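PDB 6OYC: glycosylation Associate Protein 2 from Streptococcus agalactiae serotype V, which probably works with its Gap partner proteins in the accessory Sec system, supporting glycosylation and export of a secreted surface glycoprotein. Local coordinates for residues 41-46 and 58-63. Sequence-based numbering, arbitrary orientation.
Sequences TTENNY and RKISAL
Arg58 grips the Glu43 carboxylate end-on in a two-pronged salt bridge, with NH1 and NH2, one nitrogen to each oxygen. Arg58 NH2 donates to Glu43 OE1 at 2.7 Å and Arg58 NH1 to Glu43 OE2 at 3.0 Å, both bonds nearly straight. Both oxygens are approached on their syn side, and the two planar groups lie almost in one plane, 17° apart. This pairing fixes the rotation of the guanidinium and probably favours a charged carboxylate on the buried Glu43. In the arginine chain, a bend at chi2 (98°) brings the guanidinium to the Glu43 carboxylate.

A second polar link runs from the backbone: Arg58 N donates to Tyr46 OH over 2.8 Å, approaching in the plane of the ring at its edge. The same residue of the loop is thus held to the helix at both its main chain and its side-chain end.

Van der Waals contacts surround these bonds. Tyr46 CE2 sits over one face of the guanidinium, 3.6 Å from Arg58 NH1, with ring and guanidinium steeply inclined to each other, while the aliphatic Arg58 CG lies 3.5 Å from Tyr46 OH. Ile60 CG1 lies over the centre of the guanidinium on the opposite face, and Ile60 CD1 reaches 4.1 Å from Glu43 OE2. Ile60 also packs on Leu9 of strand 6-11, and Phe80 touches Glu43.

The arrangement ties helix 36-52 to the approach to strand 62-65, the central strand of the five-stranded parallel sheet, within the beta-alpha-beta crossover from strand 26-31 over strand 6-11 to strand 62-65, consistent with a Rossmann-like alpha/beta fold of strand order 2-1-3-4-5.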
loop_
_atom_site.group_PDB
_atom_site.type_symbol
_atom_site.label_atom_id
_atom_site.label_comp_id
_atom_site.label_asym_id
_atom_site.label_seq_id
_atom_site.Cartn_x
_atom_site.Cartn_y
_atom_site.Cartn_z
ATOM N N THR B 41 11.055 12.738 -32.180
ATOM C CA THR B 41 12.028 13.793 -32.448
ATOM C C THR B 41 11.736 15.040 -31.620
ATOM O O THR B 41 12.613 15.542 -30.907
ATOM C CB THR B 41 12.023 14.122 -33.945
ATOM O OG1 THR B 41 12.509 12.993 -34.686
ATOM C CG2 THR B 41 12.866 15.375 -34.242
ATOM N N THR B 42 10.504 15.558 -31.698
ATOM C CA THR B 42 10.148 16.763 -30.944
ATOM C C THR B 42 10.351 16.583 -29.446
ATOM O O THR B 42 10.902 17.464 -28.775
ATOM C CB THR B 42 8.704 17.155 -31.220
ATOM O OG1 THR B 42 8.567 17.459 -32.611
ATOM C CG2 THR B 42 8.360 18.394 -30.435
ATOM N N GLU B 43 9.922 15.453 -28.898
ATOM C CA GLU B 43 10.058 15.267 -27.460
ATOM C C GLU B 43 11.520 15.140 -27.058
ATOM O O GLU B 43 11.951 15.727 -26.059
ATOM C CB GLU B 43 9.255 14.047 -27.014
ATOM C CG GLU B 43 9.173 13.873 -25.514
ATOM C CD GLU B 43 8.438 15.020 -24.783
ATOM O OE1 GLU B 43 7.745 15.838 -25.425
ATOM O OE2 GLU B 43 8.550 15.080 -23.545
ATOM N N ASN B 44 12.303 14.381 -27.821
ATOM C CA ASN B 44 13.721 14.258 -27.500
ATOM C C ASN B 44 14.451 15.592 -27.681
ATOM O O ASN B 44 15.331 15.935 -26.888
ATOM C CB ASN B 44 14.358 13.154 -28.355
ATOM C CG ASN B 44 14.143 11.754 -27.766
ATOM O OD1 ASN B 44 13.870 11.599 -26.576
ATOM N ND2 ASN B 44 14.256 10.738 -28.603
ATOM N N ASN B 45 14.108 16.362 -28.711
ATOM C CA ASN B 45 14.649 17.712 -28.795
ATOM C C ASN B 45 14.326 18.484 -27.522
ATOM O O ASN B 45 15.224 19.030 -26.866
ATOM C CB ASN B 45 14.100 18.433 -30.028
ATOM C CG ASN B 45 14.825 18.041 -31.300
ATOM O OD1 ASN B 45 15.871 17.385 -31.253
ATOM N ND2 ASN B 45 14.268 18.427 -32.452
ATOM N N TYR B 46 13.045 18.486 -27.126
ATOM C CA TYR B 46 12.647 19.187 -25.908
ATOM C C TYR B 46 13.424 18.687 -24.694
ATOM O O TYR B 46 13.895 19.488 -23.881
ATOM C CB TYR B 46 11.137 19.049 -25.686
ATOM C CG TYR B 46 10.668 19.616 -24.369
ATOM C CD1 TYR B 46 10.761 20.989 -24.094
ATOM C CD2 TYR B 46 10.148 18.789 -23.389
ATOM C CE1 TYR B 46 10.342 21.506 -22.876
ATOM C CE2 TYR B 46 9.716 19.302 -22.165
ATOM C CZ TYR B 46 9.815 20.655 -21.913
ATOM O OH TYR B 46 9.389 21.144 -20.696
ATOM N N ARG B 58 8.638 19.524 -18.559
ATOM C CA ARG B 58 7.271 19.238 -18.143
ATOM C C ARG B 58 6.982 17.746 -18.303
ATOM O O ARG B 58 7.451 17.106 -19.244
ATOM C CB ARG B 58 6.275 20.079 -18.943
ATOM C CG ARG B 58 6.238 19.764 -20.417
ATOM C CD ARG B 58 5.080 18.816 -20.786
ATOM N NE ARG B 58 5.124 18.399 -22.190
ATOM C CZ ARG B 58 6.025 17.568 -22.712
ATOM N NH1 ARG B 58 6.969 17.032 -21.956
ATOM N NH2 ARG B 58 5.964 17.263 -23.999
ATOM N N LYS B 59 6.237 17.189 -17.350
ATOM C CA LYS B 59 5.892 15.771 -17.317
ATOM C C LYS B 59 4.671 15.514 -18.193
ATOM O O LYS B 59 3.747 16.334 -18.244
ATOM C CB LYS B 59 5.610 15.343 -15.868
ATOM C CG LYS B 59 5.279 13.857 -15.631
ATOM C CD LYS B 59 4.701 13.649 -14.199
ATOM C CE LYS B 59 4.601 12.171 -13.782
ATOM N NZ LYS B 59 5.611 11.769 -12.747
ATOM N N ILE B 60 4.675 14.391 -18.904
ATOM C CA ILE B 60 3.466 13.869 -19.535
ATOM C C ILE B 60 2.982 12.729 -18.656
ATOM O O ILE B 60 3.672 11.713 -18.506
ATOM C CB ILE B 60 3.707 13.407 -20.977
ATOM C CG1 ILE B 60 4.331 14.536 -21.803
ATOM C CG2 ILE B 60 2.379 12.971 -21.599
ATOM C CD1 ILE B 60 4.552 14.182 -23.266
ATOM N N SER B 61 1.803 12.898 -18.059
ATOM C CA SER B 61 1.391 12.030 -16.965
ATOM C C SER B 61 0.657 10.775 -17.424
ATOM O O SER B 61 0.511 9.826 -16.637
ATOM C CB SER B 61 0.511 12.822 -15.991
ATOM O OG SER B 61 1.305 13.693 -15.218
ATOM N N ALA B 62 0.194 10.736 -18.668
ATOM C CA ALA B 62 -0.443 9.524 -19.160
ATOM C C ALA B 62 -0.323 9.450 -20.673
ATOM O O ALA B 62 -0.260 10.474 -21.369
ATOM C CB ALA B 62 -1.919 9.442 -18.747
ATOM N N LEU B 63 -0.295 8.221 -21.168
ATOM C CA LEU B 63 -0.384 7.921 -22.590
ATOM C C LEU B 63 -1.735 7.260 -22.821
ATOM O O LEU B 63 -2.004 6.183 -22.276
ATOM C CB LEU B 63 0.760 7.002 -23.032
ATOM C CG LEU B 63 0.673 6.432 -24.457
ATOM C CD1 LEU B 63 0.671 7.575 -25.460
ATOM C CD2 LEU B 63 1.827 5.434 -24.747
#